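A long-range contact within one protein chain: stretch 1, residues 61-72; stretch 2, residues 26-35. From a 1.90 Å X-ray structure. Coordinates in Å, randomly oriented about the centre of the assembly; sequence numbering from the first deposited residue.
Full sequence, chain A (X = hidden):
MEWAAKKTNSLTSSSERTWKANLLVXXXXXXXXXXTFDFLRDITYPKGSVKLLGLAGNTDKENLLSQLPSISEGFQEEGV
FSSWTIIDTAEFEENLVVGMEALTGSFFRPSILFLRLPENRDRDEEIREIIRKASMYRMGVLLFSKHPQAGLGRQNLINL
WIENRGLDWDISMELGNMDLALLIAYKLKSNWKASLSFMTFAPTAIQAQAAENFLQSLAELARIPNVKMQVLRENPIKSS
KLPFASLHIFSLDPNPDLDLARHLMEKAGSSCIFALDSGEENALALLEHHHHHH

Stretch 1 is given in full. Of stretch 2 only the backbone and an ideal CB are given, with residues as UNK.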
ATOM      1  N   LYS A  61     -15.554 -17.814  -9.307  1.00 79.32           N
ATOM      2  CA  LYS A  61     -16.168 -17.342  -8.068  1.00 92.13           C
ATOM      3  C   LYS A  61     -15.752 -15.913  -7.743  1.00 93.43           C
ATOM      4  O   LYS A  61     -16.470 -15.192  -7.045  1.00 94.90           O
ATOM      5  CB  LYS A  61     -15.807 -18.266  -6.901  1.00100.21           C
ATOM      6  CG  LYS A  61     -16.733 -18.142  -5.695  1.00108.47           C
ATOM      7  CD  LYS A  61     -18.146 -18.604  -6.034  1.00115.42           C
ATOM      8  CE  LYS A  61     -19.035 -18.665  -4.799  1.00118.92           C
ATOM      9  NZ  LYS A  61     -19.239 -17.322  -4.189  1.00120.02           N
ATOM     10  N   GLU A  62     -14.589 -15.512  -8.246  1.00 90.60           N
ATOM     11  CA  GLU A  62     -14.077 -14.161  -8.042  1.00 84.71           C
ATOM     12  C   GLU A  62     -14.596 -13.236  -9.134  1.00 76.34           C
ATOM     13  O   GLU A  62     -14.272 -12.049  -9.168  1.00 72.20           O
ATOM     14  CB  GLU A  62     -12.548 -14.167  -8.050  1.00 85.55           C
ATOM     15  CG  GLU A  62     -11.918 -15.182  -7.109  1.00 93.36           C
ATOM     16  CD  GLU A  62     -12.110 -14.827  -5.646  1.00104.50           C
ATOM     17  OE1 GLU A  62     -12.462 -13.663  -5.356  1.00108.80           O
ATOM     18  OE2 GLU A  62     -11.902 -15.711  -4.785  1.00107.34           O
ATOM     19  N   ASN A  63     -15.417 -13.793 -10.020  1.00 71.07           N
ATOM     20  CA  ASN A  63     -15.897 -13.080 -11.196  1.00 66.85           C
ATOM     21  C   ASN A  63     -14.796 -12.272 -11.877  1.00 66.78           C
ATOM     22  O   ASN A  63     -14.909 -11.060 -12.050  1.00 66.69           O
ATOM     23  CB  ASN A  63     -17.087 -12.184 -10.857  1.00 78.21           C
ATOM     24  CG  ASN A  63     -18.018 -11.993 -12.040  1.00 97.40           C
ATOM     25  OD1 ASN A  63     -17.729 -12.442 -13.152  1.00 98.42           O
ATOM     26  ND2 ASN A  63     -19.149 -11.333 -11.805  1.00104.43           N
ATOM     27  N   LEU A  64     -13.724 -12.956 -12.250  1.00 62.50           N
ATOM     28  CA  LEU A  64     -12.652 -12.337 -13.005  1.00 57.17           C
ATOM     29  C   LEU A  64     -13.177 -11.701 -14.290  1.00 57.05           C
ATOM     30  O   LEU A  64     -12.634 -10.702 -14.756  1.00 49.58           O
ATOM     31  CB  LEU A  64     -11.570 -13.371 -13.319  1.00 56.74           C
ATOM     32  CG  LEU A  64     -10.847 -13.917 -12.085  1.00 55.20           C
ATOM     33  CD1 LEU A  64      -9.813 -14.957 -12.478  1.00 53.84           C
ATOM     34  CD2 LEU A  64     -10.205 -12.784 -11.330  1.00 54.69           C
ATOM     35  N   LEU A  65     -14.252 -12.260 -14.849  1.00 50.19           N
ATOM     36  CA  LEU A  65     -14.776 -11.769 -16.120  1.00 50.23           C
ATOM     37  C   LEU A  65     -15.252 -10.329 -16.001  1.00 53.01           C
ATOM     38  O   LEU A  65     -15.161  -9.558 -16.958  1.00 54.80           O
ATOM     39  CB  LEU A  65     -15.910 -12.675 -16.642  1.00 56.06           C
ATOM     40  CG  LEU A  65     -16.189 -12.642 -18.151  1.00 61.98           C
ATOM     41  CD1 LEU A  65     -15.006 -13.191 -18.951  1.00 66.13           C
ATOM     42  CD2 LEU A  65     -17.459 -13.422 -18.486  1.00 67.29           C
ATOM     43  N   SER A  66     -15.751  -9.967 -14.823  1.00 54.78           N
ATOM     44  CA  SER A  66     -16.211  -8.604 -14.571  1.00 63.42           C
ATOM     45  C   SER A  66     -15.083  -7.643 -14.180  1.00 66.40           C
ATOM     46  O   SER A  66     -15.088  -6.470 -14.564  1.00 72.25           O
ATOM     47  CB  SER A  66     -17.273  -8.611 -13.475  1.00 71.24           C
ATOM     48  OG  SER A  66     -18.385  -9.402 -13.854  1.00 73.33           O
ATOM     49  N   GLN A  67     -14.113  -8.141 -13.422  1.00 55.76           N
ATOM     50  CA  GLN A  67     -13.095  -7.273 -12.830  1.00 52.14           C
ATOM     51  C   GLN A  67     -11.847  -7.058 -13.692  1.00 47.28           C
ATOM     52  O   GLN A  67     -11.303  -5.954 -13.728  1.00 50.75           O
ATOM     53  CB  GLN A  67     -12.691  -7.792 -11.446  1.00 60.99           C
ATOM     54  CG  GLN A  67     -13.846  -7.861 -10.461  1.00 71.39           C
ATOM     55  CD  GLN A  67     -13.404  -7.639  -9.026  1.00 78.76           C
ATOM     56  OE1 GLN A  67     -12.617  -6.734  -8.736  1.00 83.74           O
ATOM     57  NE2 GLN A  67     -13.919  -8.459  -8.117  1.00 82.40           N
ATOM     58  N   LEU A  68     -11.376  -8.107 -14.363  1.00 38.71           N
ATOM     59  CA  LEU A  68     -10.142  -7.993 -15.143  1.00 45.29           C
ATOM     60  C   LEU A  68     -10.203  -6.957 -16.266  1.00 41.74           C
ATOM     61  O   LEU A  68      -9.252  -6.199 -16.457  1.00 41.99           O
ATOM     62  CB  LEU A  68      -9.668  -9.353 -15.677  1.00 44.94           C
ATOM     63  CG  LEU A  68      -9.064 -10.323 -14.663  1.00 54.72           C
ATOM     64  CD1 LEU A  68      -8.308 -11.406 -15.397  1.00 56.90           C
ATOM     65  CD2 LEU A  68      -8.140  -9.606 -13.667  1.00 47.05           C
ATOM     66  N   PRO A  69     -11.308  -6.918 -17.025  1.00 41.67           N
ATOM     67  CA  PRO A  69     -11.368  -5.913 -18.088  1.00 39.13           C
ATOM     68  C   PRO A  69     -11.310  -4.503 -17.529  1.00 39.28           C
ATOM     69  O   PRO A  69     -10.718  -3.625 -18.151  1.00 40.79           O
ATOM     70  CB  PRO A  69     -12.741  -6.158 -18.722  1.00 46.82           C
ATOM     71  CG  PRO A  69     -13.025  -7.574 -18.429  1.00 47.21           C
ATOM     72  CD  PRO A  69     -12.463  -7.834 -17.074  1.00 43.12           C
ATOM     73  N   SER A  70     -11.920  -4.275 -16.375  1.00 35.47           N
ATOM     74  CA  SER A  70     -11.894  -2.936 -15.794  1.00 43.56           C
ATOM     75  C   SER A  70     -10.482  -2.567 -15.333  1.00 40.31           C
ATOM     76  O   SER A  70     -10.029  -1.428 -15.491  1.00 38.07           O
ATOM     77  CB  SER A  70     -12.857  -2.834 -14.620  1.00 53.02           C
ATOM     78  OG  SER A  70     -12.861  -1.514 -14.108  1.00 68.29           O
ATOM     79  N   ILE A  71      -9.793  -3.534 -14.748  1.00 38.24           N
ATOM     80  CA  ILE A  71      -8.455  -3.260 -14.243  1.00 38.47           C
ATOM     81  C   ILE A  71      -7.507  -3.052 -15.416  1.00 38.89           C
ATOM     82  O   ILE A  71      -6.661  -2.170 -15.390  1.00 34.41           O
ATOM     83  CB  ILE A  71      -7.980  -4.354 -13.288  1.00 36.79           C
ATOM     84  CG1 ILE A  71      -8.975  -4.462 -12.128  1.00 44.78           C
ATOM     85  CG2 ILE A  71      -6.575  -4.018 -12.740  1.00 32.80           C
ATOM     86  CD1 ILE A  71      -8.794  -5.686 -11.272  1.00 49.95           C
ATOM     87  N   SER A  72      -7.688  -3.832 -16.480  1.00 36.24           N
ATOM     88  CA  SER A  72      -6.850  -3.687 -17.663  1.00 32.80           C
ATOM     89  C   SER A  72      -7.020  -2.290 -18.284  1.00 29.05           C
ATOM     90  O   SER A  72      -6.048  -1.639 -18.657  1.00 36.59           O
ATOM     91  CB  SER A  72      -7.191  -4.798 -18.686  1.00 35.37           C
ATOM     92  OG  SER A  72      -6.215  -4.857 -19.703  1.00 36.01           O
ATOM     93  N   UNK A  26      -0.263 -13.496 -13.558  1.00 39.89           N
ATOM     94  CA  UNK A  26      -1.386 -14.380 -13.236  1.00 44.45           C
ATOM     95  C   UNK A  26      -2.231 -13.772 -12.128  1.00 45.49           C
ATOM     96  O   UNK A  26      -1.686 -13.199 -11.178  1.00 45.81           O
ATOM     97  CB  UNK A  26      -0.886 -15.766 -12.822  1.00 44.45           C
ATOM     98  N   UNK A  27      -3.549 -13.884 -12.257  1.00 37.24           N
ATOM     99  CA  UNK A  27      -4.470 -13.344 -11.278  1.00 40.14           C
ATOM    100  C   UNK A  27      -5.501 -14.399 -10.888  1.00 46.80           C
ATOM    101  O   UNK A  27      -6.259 -14.878 -11.733  1.00 52.11           O
ATOM    102  CB  UNK A  27      -5.159 -12.091 -11.822  1.00 40.14           C
ATOM    103  N   UNK A  28      -5.522 -14.771  -9.613  1.00 41.77           N
ATOM    104  CA  UNK A  28      -6.566 -15.650  -9.101  1.00 48.65           C
ATOM    105  C   UNK A  28      -7.565 -14.821  -8.309  1.00 48.69           C
ATOM    106  O   UNK A  28      -8.766 -15.071  -8.334  1.00 50.92           O
ATOM    107  CB  UNK A  28      -5.975 -16.764  -8.235  1.00 48.65           C
ATOM    108  N   UNK A  29      -7.061 -13.797  -7.636  1.00 48.77           N
ATOM    109  CA  UNK A  29      -7.876 -12.982  -6.743  1.00 52.16           C
ATOM    110  C   UNK A  29      -7.694 -11.520  -7.127  1.00 45.82           C
ATOM    111  O   UNK A  29      -6.598 -10.979  -6.973  1.00 42.44           O
ATOM    112  CB  UNK A  29      -7.502 -13.217  -5.278  1.00 52.16           C
ATOM    113  N   UNK A  30      -8.766 -10.875  -7.619  1.00 44.50           N
ATOM    114  CA  UNK A  30      -8.684  -9.506  -8.134  1.00 44.91           C
ATOM    115  C   UNK A  30      -8.343  -8.492  -7.042  1.00 44.94           C
ATOM    116  O   UNK A  30      -7.850  -7.411  -7.362  1.00 38.26           O
ATOM    117  CB  UNK A  30     -10.007  -9.119  -8.798  1.00 44.91           C
ATOM    118  N   UNK A  31      -8.627  -8.826  -5.786  1.00 43.22           N
ATOM    119  CA  UNK A  31      -8.300  -7.942  -4.668  1.00 44.42           C
ATOM    120  C   UNK A  31      -6.787  -7.828  -4.472  1.00 42.45           C
ATOM    121  O   UNK A  31      -6.276  -6.748  -4.169  1.00 40.91           O
ATOM    122  CB  UNK A  31      -8.958  -8.449  -3.383  1.00 44.42           C
ATOM    123  N   UNK A  32      -6.078  -8.944  -4.631  1.00 40.68           N
ATOM    124  CA  UNK A  32      -4.615  -8.928  -4.604  1.00 47.18           C
ATOM    125  C   UNK A  32      -4.089  -8.083  -5.748  1.00 44.33           C
ATOM    126  O   UNK A  32      -3.159  -7.296  -5.580  1.00 39.20           O
ATOM    127  CB  UNK A  32      -4.049 -10.347  -4.685  1.00 47.18           C
ATOM    128  N   UNK A  33      -4.682  -8.252  -6.924  1.00 37.94           N
ATOM    129  CA  UNK A  33      -4.303  -7.422  -8.061  1.00 37.40           C
ATOM    130  C   UNK A  33      -4.500  -5.941  -7.746  1.00 33.53           C
ATOM    131  O   UNK A  33      -3.623  -5.138  -8.033  1.00 37.42           O
ATOM    132  CB  UNK A  33      -5.114  -7.812  -9.298  1.00 37.40           C
ATOM    133  N   UNK A  34      -5.653  -5.573  -7.185  1.00 33.97           N
ATOM    134  CA  UNK A  34      -5.911  -4.179  -6.843  1.00 31.99           C
ATOM    135  C   UNK A  34      -4.835  -3.682  -5.853  1.00 31.75           C
ATOM    136  O   UNK A  34      -4.395  -2.534  -5.921  1.00 33.03           O
ATOM    137  CB  UNK A  34      -7.312  -4.023  -6.249  1.00 31.99           C
ATOM    138  N   UNK A  35      -4.423  -4.554  -4.944  1.00 34.75           N
ATOM    139  CA  UNK A  35      -3.423  -4.179  -3.949  1.00 34.37           C
ATOM    140  C   UNK A  35      -2.026  -4.006  -4.533  1.00 43.14           C
ATOM    141  O   UNK A  35      -1.149  -3.419  -3.897  1.00 36.68           O
ATOM    142  CB  UNK A  35      -3.381  -5.232  -2.840  1.00 34.37           C
TER

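Stretch 1 enters through a loop and continues as helix 64-72, which offers stretch 2 a row of apolar side chains, Leu64, Leu68 and Ile71, with Gln67 and the acid Glu62 at its margin. Stretch 2 runs from the end of a strand into a helix nearly parallel to the first, their directions differing by 15°. No hydrogen bond joins the two, so fit is largely a matter of shape.

Position 26 has phi/psi of -68/139, and nothing of stretch 1 lies within 5.5 Å of its ideal CB. Many residues would do; a proline is compatible with this phi, and Pro26 is present.

At position 27 the CB points toward stretch 1, with the ideal CB 4.3 Å from Leu68 CD2 and 5.1 Å from Leu64 CD2, and the angles, -131/118, are those of a strand. A modest apolar residue suits it, valine, isoleucine or perhaps alanine. It is Val27, whose CG1 lies 4.0 Å from Leu68 CD2 and 4.2 Å from Leu64 CD2.

At 28 the CB points away and only the backbone meets stretch 1: the carbonyl O of 28 is 3.4 Å from Glu62 CG. A polar side chain is reasonable, and Glu28 has both carboxylate oxygens hydrogen-bonded elsewhere in the structure.

Position 29 directly precedes the helix, where Asp, Asn, Ser or Thr can accept from a free backbone NH. Its CB points away from stretch 1, although Glu62 CD is 4.9 Å from the ideal CB, so that neighbour alone would argue against an acid. The cap accepts any of these; the deposited residue is the acid, Asp29. Asp29 OD1 accepts from the backbone N of position 31 at 3.0 Å, while Glu62 OE1 stands 4.0 Å from Asp29 OD1, like charges close together.

Position 30 opens the helix with its CB toward stretch 1, the ideal CB 3.5 Å from Gln67 OE1, 4.4 Å from Ile71 CD1 and 4.5 Å from Leu64 CD2. So close an approach favours something compact, such as alanine or proline; phi of -66° permits the latter, and a first helical turn can spare the NH. Pro30 packs its CG 3.4 Å from Leu64 CD2 and its CD 3.7 Å from Glu62 CB.

Position 31 points sideways into space free of stretch 1, but a long basic chain could reach back toward the acid Glu62. Arg31 does so: its NH1 comes within 4.6 Å of Glu62 OE1, opposite charges near each other but beyond a salt bridge.

Position 32, out of reach, is Glu32.

Position 33 again points toward stretch 1, with Ile71 CD1 4.7 Å from its ideal CB, leaving room for a branched apolar chain such as leucine. Leu33 CD2 lies 3.5 Å from Ile71 CD1 and 3.8 Å from Leu68 CD2.

At 34 the CB points sideways, the ideal CB 5.5 Å from Ile71 CD1, so an apolar chain of some length, leucine or methionine, could make contact; Met34 SD reaches to 3.8 Å from Ile71 CD1.

Position 35, also out of reach, is Gly35.

Stretch 2 (26-35) PVEDPRELMG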
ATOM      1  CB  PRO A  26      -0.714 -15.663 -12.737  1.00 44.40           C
ATOM      2  CG  PRO A  26       0.768 -15.491 -12.992  1.00 44.68           C
ATOM      3  CD  PRO A  26       1.030 -14.029 -13.101  1.00 41.38           C
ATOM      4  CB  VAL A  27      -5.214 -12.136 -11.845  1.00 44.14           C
ATOM      5  CG1 VAL A  27      -6.235 -11.628 -10.841  1.00 44.21           C
ATOM      6  CG2 VAL A  27      -4.232 -11.043 -12.230  1.00 48.39           C
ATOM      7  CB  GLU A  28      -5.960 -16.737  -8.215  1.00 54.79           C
ATOM      8  CG  GLU A  28      -4.901 -17.561  -8.912  1.00 66.28           C
ATOM      9  CD  GLU A  28      -4.607 -18.864  -8.192  1.00 81.13           C
ATOM     10  OE1 GLU A  28      -3.658 -19.564  -8.600  1.00 82.47           O
ATOM     11  OE2 GLU A  28      -5.325 -19.192  -7.223  1.00 89.67           O
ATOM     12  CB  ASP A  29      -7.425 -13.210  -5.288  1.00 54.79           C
ATOM     13  CG  ASP A  29      -8.126 -12.284  -4.291  1.00 62.27           C
ATOM     14  OD1 ASP A  29      -9.076 -11.583  -4.687  1.00 55.92           O
ATOM     15  OD2 ASP A  29      -7.724 -12.261  -3.104  1.00 73.07           O
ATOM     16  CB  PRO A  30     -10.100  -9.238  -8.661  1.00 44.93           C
ATOM     17  CG  PRO A  30     -10.723 -10.570  -8.788  1.00 54.63           C
ATOM     18  CD  PRO A  30     -10.129 -11.422  -7.735  1.00 46.36           C
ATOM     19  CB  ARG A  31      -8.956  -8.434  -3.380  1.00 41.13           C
ATOM     20  CG  ARG A  31     -10.485  -8.458  -3.432  1.00 46.59           C
ATOM     21  CD  ARG A  31     -11.006  -9.390  -2.356  1.00 57.73           C
ATOM     22  NE  ARG A  31     -12.441  -9.613  -2.464  1.00 80.79           N
ATOM     23  CZ  ARG A  31     -13.066 -10.663  -1.945  1.00 94.02           C
ATOM     24  NH1 ARG A  31     -12.372 -11.589  -1.293  1.00 96.24           N
ATOM     25  NH2 ARG A  31     -14.378 -10.794  -2.083  1.00 95.85           N
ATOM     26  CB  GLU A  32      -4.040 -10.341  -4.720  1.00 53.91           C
ATOM     27  CG  GLU A  32      -4.034 -11.131  -3.426  1.00 70.21           C
ATOM     28  CD  GLU A  32      -2.912 -10.725  -2.471  1.00 74.11           C
ATOM     29  OE1 GLU A  32      -2.043  -9.900  -2.840  1.00 64.53           O
ATOM     30  OE2 GLU A  32      -2.903 -11.250  -1.338  1.00 84.39           O
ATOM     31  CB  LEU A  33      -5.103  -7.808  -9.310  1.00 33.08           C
ATOM     32  CG  LEU A  33      -4.858  -6.946 -10.549  1.00 35.91           C
ATOM     33  CD1 LEU A  33      -3.388  -6.959 -10.945  1.00 34.68           C
ATOM     34  CD2 LEU A  33      -5.756  -7.436 -11.718  1.00 37.96           C
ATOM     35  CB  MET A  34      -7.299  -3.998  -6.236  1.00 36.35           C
ATOM     36  CG  MET A  34      -8.450  -4.140  -7.262  1.00 45.33           C
ATOM     37  SD  MET A  34      -8.234  -3.007  -8.664  1.00 50.00           S
ATOM     38  CE  MET A  34      -8.625  -1.439  -7.911  1.00 45.95           C
TER
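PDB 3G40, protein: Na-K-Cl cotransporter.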